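Long-range contacts in LEOA (Escherichia coli, PDB 4AUR), which probably hydrolyses GTP as a bacterial dynamin of enterotoxigenic strains and may, like other dynamins, act on membranes: residues F174-M179 and I222-S227; A61-K66 and P150-H155; G75-D80 and G233-F238. One frame throughout, in Å; residues are numbered along the deposited sequence.

Contact 1 of 3, residues F174-M179 and I222-S227; sequences FVINKM and IVCVAS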
# COMPACT_ATOMS: atom_id res chain seq x y z
N PHE A 174 31.86 -26.86 17.54
CA PHE A 174 33.01 -27.32 18.31
C PHE A 174 32.59 -28.51 19.15
O PHE A 174 31.57 -28.47 19.86
CB PHE A 174 33.56 -26.22 19.17
CG PHE A 174 34.17 -25.15 18.37
CD1 PHE A 174 35.48 -25.23 18.01
CD2 PHE A 174 33.42 -24.08 17.92
CE1 PHE A 174 36.05 -24.26 17.22
CE2 PHE A 174 33.97 -23.10 17.14
CZ PHE A 174 35.30 -23.19 16.79
N VAL A 175 33.37 -29.58 19.03
CA VAL A 175 32.98 -30.86 19.52
C VAL A 175 33.98 -31.26 20.56
O VAL A 175 35.10 -31.66 20.22
CB VAL A 175 32.95 -31.88 18.38
CG1 VAL A 175 32.73 -33.28 18.91
CG2 VAL A 175 31.84 -31.49 17.42
N ILE A 176 33.60 -31.10 21.83
CA ILE A 176 34.50 -31.43 22.91
C ILE A 176 34.35 -32.92 23.12
O ILE A 176 33.31 -33.39 23.57
CB ILE A 176 34.23 -30.68 24.20
CG1 ILE A 176 34.28 -29.17 23.96
CG2 ILE A 176 35.30 -31.04 25.19
CD1 ILE A 176 33.78 -28.32 25.11
N ASN A 177 35.42 -33.62 22.71
CA ASN A 177 35.48 -35.07 22.63
C ASN A 177 36.32 -35.70 23.74
O ASN A 177 37.22 -35.08 24.29
CB ASN A 177 36.09 -35.49 21.30
CG ASN A 177 35.94 -36.96 21.03
OD1 ASN A 177 34.99 -37.57 21.50
ND2 ASN A 177 36.87 -37.55 20.31
N LYS A 178 36.01 -36.96 24.04
CA LYS A 178 36.62 -37.72 25.13
C LYS A 178 36.19 -37.12 26.47
O LYS A 178 37.02 -36.80 27.31
CB LYS A 178 38.15 -37.75 25.04
CG LYS A 178 38.71 -38.33 23.75
CD LYS A 178 40.04 -37.68 23.42
CE LYS A 178 40.91 -38.55 22.55
NZ LYS A 178 42.23 -37.91 22.29
N MSE A 179 34.89 -36.96 26.68
CA MSE A 179 34.44 -36.45 27.96
C MSE A 179 34.60 -37.52 29.04
O MSE A 179 34.68 -37.20 30.24
CB MSE A 179 33.04 -35.90 27.79
CG MSE A 179 33.14 -34.56 27.07
SE MSE A 179 33.11 -33.12 28.39
CE MSE A 179 34.82 -32.19 28.16
N ILE A 222 28.58 -25.46 20.72
CA ILE A 222 29.46 -26.39 21.41
C ILE A 222 28.70 -27.60 21.92
O ILE A 222 27.59 -27.50 22.44
CB ILE A 222 30.22 -25.74 22.59
CG1 ILE A 222 30.92 -24.48 22.12
CG2 ILE A 222 31.25 -26.71 23.15
CD1 ILE A 222 31.59 -23.70 23.22
N VAL A 223 29.33 -28.75 21.78
CA VAL A 223 28.72 -29.99 22.15
C VAL A 223 29.77 -30.88 22.79
O VAL A 223 30.90 -30.97 22.31
CB VAL A 223 28.13 -30.66 20.90
CG1 VAL A 223 28.09 -32.15 21.04
CG2 VAL A 223 26.72 -30.12 20.66
N CYS A 224 29.40 -31.52 23.89
CA CYS A 224 30.31 -32.37 24.62
C CYS A 224 29.98 -33.82 24.30
O CYS A 224 28.81 -34.20 24.26
CB CYS A 224 30.21 -32.09 26.12
SG CYS A 224 30.53 -30.36 26.58
N VAL A 225 30.99 -34.63 24.07
CA VAL A 225 30.76 -35.94 23.50
C VAL A 225 31.89 -36.88 23.90
O VAL A 225 32.93 -36.44 24.39
CB VAL A 225 30.64 -35.76 21.96
CG1 VAL A 225 31.34 -36.86 21.16
CG2 VAL A 225 29.18 -35.61 21.55
N ALA A 226 31.66 -38.18 23.73
CA ALA A 226 32.67 -39.19 24.01
C ALA A 226 32.67 -40.24 22.93
O ALA A 226 32.32 -41.37 23.17
CB ALA A 226 32.38 -39.84 25.34
N SER A 227 33.11 -39.86 21.74
CA SER A 227 33.04 -40.72 20.55
C SER A 227 33.32 -42.21 20.79
O SER A 227 32.66 -43.07 20.21
CB SER A 227 34.04 -40.23 19.51
OG SER A 227 35.36 -40.49 19.93
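N177 and K178, from what is probably the NKxD guanine-recognition motif, meet the loop holding S227 here, probably the A226-S227 motif that follows the next strand in GTPases. Before that point the two segments are neighbouring parallel strands with axes 19° apart. V223 N donates to F174 O, I176 N to V223 O (2.7 Å), and V225 N to I176 O, where the parallel ladder ends. Past the strand end M179 N, not K178 N, donates to V225 O at 3.1 Å, tilted 27° from its carbonyl plane. N177 then takes over from the backbone. Its CG lies anti to the backbone N (chi1 -169°), and OD1 accepts S227 N at 3.0 Å in the plane of the amide. On the other branch ND2 makes a weak bond to S227 OG, 3.3 Å, and also donates to D64 O of the presumed P-loop, so one amide ties two loops together. The CB of K178 points away from I222-S227, and its NZ lies by S63 O in that P-loop, modelled too close for details to be sure, consistent with this lysine's role in Ras-like proteins. On the sheet face of I176 and C224 the contact is greasy: I176 CD1 rests on I222 CG2 at 3.6 Å, while the bent M179 chain lays SE against C224 CB, 3.8 Å away. Strand 221-224 is an edge strand of the sheet, with strand 140-146 on the far side of 172-177. Helix 188-209 covers the face of I176 and C224, and helices 66-74 and 250-273 cover that of V175.

Contact 2 of 3, residues A61-K66 and P150-H155; sequences AFSDGK and PLKESH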
# COMPACT_ATOMS: atom_id res chain seq x y z
N ALA A 61 42.95 -31.68 15.57
CA ALA A 61 44.11 -32.54 15.64
C ALA A 61 43.60 -33.96 15.70
O ALA A 61 42.56 -34.20 16.29
CB ALA A 61 44.92 -32.22 16.87
N PHE A 62 44.33 -34.88 15.08
CA PHE A 62 43.90 -36.28 15.00
C PHE A 62 43.95 -36.94 16.36
O PHE A 62 43.10 -37.77 16.68
CB PHE A 62 44.74 -37.05 13.99
CG PHE A 62 44.42 -36.68 12.56
CD1 PHE A 62 43.34 -37.27 11.91
CD2 PHE A 62 45.18 -35.73 11.89
CE1 PHE A 62 43.04 -36.92 10.60
CE2 PHE A 62 44.87 -35.38 10.59
CZ PHE A 62 43.80 -35.97 9.94
N SER A 63 44.94 -36.54 17.16
CA SER A 63 45.10 -37.00 18.54
C SER A 63 43.91 -36.64 19.42
O SER A 63 43.70 -37.29 20.44
CB SER A 63 46.37 -36.42 19.15
OG SER A 63 46.43 -35.01 18.96
N ASP A 64 43.14 -35.62 19.05
CA ASP A 64 41.89 -35.33 19.73
C ASP A 64 40.73 -36.20 19.22
O ASP A 64 39.57 -35.99 19.57
CB ASP A 64 41.57 -33.83 19.65
CG ASP A 64 42.58 -32.96 20.42
OD1 ASP A 64 43.56 -33.52 20.95
OD2 ASP A 64 42.41 -31.72 20.49
N GLY A 65 41.03 -37.20 18.41
CA GLY A 65 40.03 -38.24 18.14
C GLY A 65 38.93 -37.81 17.20
O GLY A 65 37.78 -38.22 17.33
N LYS A 66 39.32 -36.99 16.25
CA LYS A 66 38.48 -36.48 15.18
C LYS A 66 37.87 -37.60 14.36
O LYS A 66 36.70 -37.55 13.98
CB LYS A 66 39.39 -35.63 14.29
CG LYS A 66 38.78 -35.05 13.05
CD LYS A 66 39.84 -34.87 11.96
CE LYS A 66 40.82 -33.76 12.27
NZ LYS A 66 41.53 -33.25 11.05
N PRO A 150 40.72 -28.39 26.30
CA PRO A 150 40.07 -28.03 25.03
C PRO A 150 40.78 -26.95 24.23
O PRO A 150 40.97 -25.83 24.71
CB PRO A 150 38.68 -27.56 25.47
CG PRO A 150 38.79 -27.30 26.93
CD PRO A 150 39.76 -28.31 27.42
N LEU A 151 41.18 -27.31 23.01
CA LEU A 151 41.74 -26.41 22.01
C LEU A 151 43.22 -26.31 22.21
O LEU A 151 43.67 -25.70 23.15
CB LEU A 151 41.09 -25.01 22.03
CG LEU A 151 41.50 -24.09 20.87
CD1 LEU A 151 41.10 -24.70 19.55
CD2 LEU A 151 40.90 -22.71 21.00
N LYS A 152 43.97 -26.90 21.29
CA LYS A 152 45.42 -26.91 21.38
C LYS A 152 46.00 -25.51 21.32
O LYS A 152 45.43 -24.62 20.69
CB LYS A 152 46.03 -27.80 20.31
CG LYS A 152 45.78 -29.28 20.60
CD LYS A 152 46.43 -30.19 19.57
CE LYS A 152 46.39 -31.66 20.00
NZ LYS A 152 47.55 -32.10 20.82
N GLU A 153 47.14 -25.33 21.97
CA GLU A 153 47.70 -24.00 22.20
C GLU A 153 48.04 -23.29 20.90
O GLU A 153 48.00 -22.07 20.83
CB GLU A 153 48.95 -24.10 23.10
CG GLU A 153 48.66 -24.29 24.59
CD GLU A 153 48.21 -25.70 24.98
OE1 GLU A 153 48.35 -26.65 24.16
OE2 GLU A 153 47.72 -25.85 26.12
N SER A 154 48.35 -24.06 19.87
CA SER A 154 48.83 -23.55 18.58
C SER A 154 47.73 -23.11 17.60
O SER A 154 48.02 -22.58 16.53
CB SER A 154 49.69 -24.64 17.92
OG SER A 154 49.04 -25.91 17.99
N HIS A 155 46.48 -23.34 17.96
CA HIS A 155 45.37 -23.23 17.01
C HIS A 155 44.72 -21.86 16.96
O HIS A 155 43.79 -21.69 16.20
CB HIS A 155 44.32 -24.28 17.35
CG HIS A 155 44.68 -25.65 16.90
ND1 HIS A 155 43.75 -26.66 16.75
CD2 HIS A 155 45.87 -26.19 16.55
CE1 HIS A 155 44.35 -27.75 16.32
NE2 HIS A 155 45.64 -27.50 16.20
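The imidazole of H155 presents an edge to A61: backbone N of A61 lies near the ring plane, 4.2 Å from H155 CE1. One face of that ring carries CB of K152, 4.0 Å above its centre, and F113 meets the same histidine with ring planes inclined at about 65°. The other flat group, the F62 ring, takes no part across the contact and has K66 NZ 3.7 Å above its plane, toward the rim; NZ of K66 is itself paired with D108. A61 to K66 runs from strand 54-60 into helix 66-74 and has the pattern of a P-loop (Walker A), as expected in a dynamin GTPase, with G65 as N-cap of the helix. The facing loop leads from strand 140-146 to helix 156-165.

K152 carries most of the bridge. Its chain is extended through CE and then turns at chi4 (-89°), which sets NZ off to one side. CE is the atom that touches: it lies 3.5 Å from A61 CB, at the same distance from S63 OG, and close to D64 OD1. D64 and K152 pass each other in opposite directions, leaving OD1 of D64 and NZ of K152 4.2 Å apart, beyond a salt bridge. The contact thus rests on the aliphatic part of a lysine, with its ammonium group close to, but not bonded to, the acid. Since D64 OD1 also sits close to D146 OD2, K152, together with K178 near D146, may offset some of the repulsion between those carboxylates.

Contact 3 of 3, residues G75-D80 and G233-F238; sequences GKVMDD and GLTYWF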
# COMPACT_ATOMS: atom_id res chain seq x y z
N GLY A 75 27.56 -43.20 11.28
CA GLY A 75 27.00 -44.47 11.70
C GLY A 75 27.91 -45.67 11.46
O GLY A 75 27.72 -46.70 12.10
N LYS A 76 28.88 -45.56 10.56
CA LYS A 76 29.68 -46.70 10.15
C LYS A 76 31.16 -46.51 10.43
O LYS A 76 31.70 -45.43 10.24
CB LYS A 76 29.48 -46.98 8.66
CG LYS A 76 28.12 -47.58 8.31
CD LYS A 76 28.26 -48.83 7.45
CE LYS A 76 28.65 -48.51 6.01
NZ LYS A 76 27.50 -47.94 5.25
N VAL A 77 31.82 -47.58 10.88
CA VAL A 77 33.27 -47.59 11.06
C VAL A 77 33.90 -47.23 9.73
O VAL A 77 33.36 -47.58 8.68
CB VAL A 77 33.78 -48.98 11.51
CG1 VAL A 77 35.29 -49.14 11.30
CG2 VAL A 77 33.44 -49.21 12.97
N MSE A 78 35.05 -46.57 9.79
CA MSE A 78 35.70 -45.99 8.61
C MSE A 78 35.91 -46.93 7.46
O MSE A 78 35.75 -46.53 6.32
CB MSE A 78 37.04 -45.37 9.01
CG MSE A 78 37.47 -44.30 8.00
SE MSE A 78 36.83 -42.47 8.41
CE MSE A 78 38.68 -41.81 8.56
N ASP A 79 36.28 -48.18 7.73
CA ASP A 79 36.60 -49.11 6.63
C ASP A 79 35.39 -49.71 5.92
O ASP A 79 35.49 -50.09 4.75
CB ASP A 79 37.56 -50.22 7.10
CG ASP A 79 39.02 -49.92 6.73
OD1 ASP A 79 39.29 -49.60 5.55
OD2 ASP A 79 39.88 -50.02 7.63
N ASP A 80 34.24 -49.79 6.61
CA ASP A 80 32.98 -50.26 6.02
C ASP A 80 32.46 -49.33 4.93
O ASP A 80 31.72 -49.76 4.03
CB ASP A 80 31.90 -50.39 7.09
CG ASP A 80 32.16 -51.52 8.03
OD1 ASP A 80 33.11 -52.28 7.79
OD2 ASP A 80 31.40 -51.64 9.01
N GLY A 233 36.05 -49.18 21.69
CA GLY A 233 36.06 -49.08 20.22
C GLY A 233 34.68 -49.00 19.59
O GLY A 233 33.68 -49.33 20.22
N LEU A 234 34.63 -48.57 18.33
CA LEU A 234 33.35 -48.35 17.64
C LEU A 234 32.77 -49.68 17.20
O LEU A 234 31.61 -49.99 17.50
CB LEU A 234 33.51 -47.43 16.42
CG LEU A 234 34.13 -46.03 16.55
CD1 LEU A 234 33.53 -45.28 17.73
CD2 LEU A 234 35.66 -46.08 16.64
N THR A 235 33.58 -50.47 16.48
CA THR A 235 33.17 -51.80 16.04
C THR A 235 32.40 -52.54 17.13
O THR A 235 31.40 -53.21 16.86
CB THR A 235 34.39 -52.65 15.64
OG1 THR A 235 35.22 -51.91 14.73
CG2 THR A 235 33.95 -53.96 15.00
N TYR A 236 32.86 -52.38 18.37
CA TYR A 236 32.18 -52.92 19.53
C TYR A 236 30.92 -52.13 19.91
O TYR A 236 29.85 -52.72 20.08
CB TYR A 236 33.14 -53.01 20.72
CG TYR A 236 32.49 -53.11 22.10
CD1 TYR A 236 31.76 -54.24 22.48
CD2 TYR A 236 32.63 -52.08 23.01
CE1 TYR A 236 31.18 -54.32 23.74
CE2 TYR A 236 32.06 -52.15 24.27
CZ TYR A 236 31.34 -53.27 24.63
OH TYR A 236 30.78 -53.31 25.89
N TRP A 237 31.04 -50.81 20.04
CA TRP A 237 29.92 -49.99 20.53
C TRP A 237 28.69 -49.96 19.58
O TRP A 237 27.55 -49.78 20.04
CB TRP A 237 30.38 -48.57 20.86
CG TRP A 237 31.10 -48.42 22.19
CD1 TRP A 237 32.42 -48.11 22.38
CD2 TRP A 237 30.54 -48.53 23.51
NE1 TRP A 237 32.71 -48.02 23.72
CE2 TRP A 237 31.57 -48.27 24.44
CE3 TRP A 237 29.26 -48.84 24.00
CZ2 TRP A 237 31.38 -48.32 25.82
CZ3 TRP A 237 29.07 -48.88 25.39
CH2 TRP A 237 30.12 -48.62 26.28
N PHE A 238 28.91 -50.15 18.29
CA PHE A 238 27.78 -50.25 17.36
C PHE A 238 26.96 -51.51 17.60
O PHE A 238 25.76 -51.53 17.31
CB PHE A 238 28.23 -50.18 15.89
CG PHE A 238 28.82 -48.85 15.50
CD1 PHE A 238 28.48 -47.68 16.16
CD2 PHE A 238 29.72 -48.77 14.44
CE1 PHE A 238 29.04 -46.47 15.78
CE2 PHE A 238 30.26 -47.56 14.06
CZ PHE A 238 29.92 -46.41 14.73
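F238 has CG anti to its carbonyl carbon (chi1 -66°), which places CG toward the loop, and chi2 (-26°) turns the ring to bring CE2 to V77 CG2; V77 has that methyl anti to its own carbonyl carbon, with CG1 anti to the backbone N (chi1 163°). The contact lies in what is, from its topology, the GTPase domain and joins the loop leaving helix 66-74, the helix that follows the presumed P-loop, to the single-turn helix 234-237. G75 is the first residue to leave the helical conformation, and its positive phi suits glycine. The turn there puts its carbonyl over the F238 ring: G75 O stands 3.3 Å above the plane, displaced toward the rim on the CE2 and CZ side. The opposite face of the ring lies against its own helix, where L234 C lies above the plane, offset toward the rim. At the edge, near the ring plane, V77 N comes within 3.5 Å of F238 CE2, so the loop wraps round this corner of the ring with a carbonyl above and an amide beside it.

V77 adds the apolar part of the contact. Its CG2 lies 3.7 Å from F238 CE2 and 3.9 Å from L234 CB. The same methyl reaches the start of the helix, whose N-cap is G233, and there the side chains of V77 and T235 cross obliquely. The CB of K76 points away from G233-F238, and its NZ donates to G99 O. Within the helix, F238 N donates to L234 O at 2.8 Å. On the T235 side the approach ends with V77 CG2 at 3.7 Å from T235 OG1.

Contact 1 is core and contact 3 surface; contact 2 is largely buried but has the exposed S63 at its margin. The presumed P-loop region ties them together: contact 2 contains part of it, N177 and K178 of contact 1 reach its backbone, and contact 3 begins where helix 66-74, which the P-loop leads into, runs out. Contacts 1 and 3 also share a piece of chain, strand 221-224 running on to helix 234-237, and they touch through S227 O and L234 CD1. Contacts 2 and 3 stay about 7 Å apart at their nearest atoms. Chemistry follows place: backbone ladder and amide bonds in the sheet, a lysine stem between loops, and a phenyl ring at the periphery.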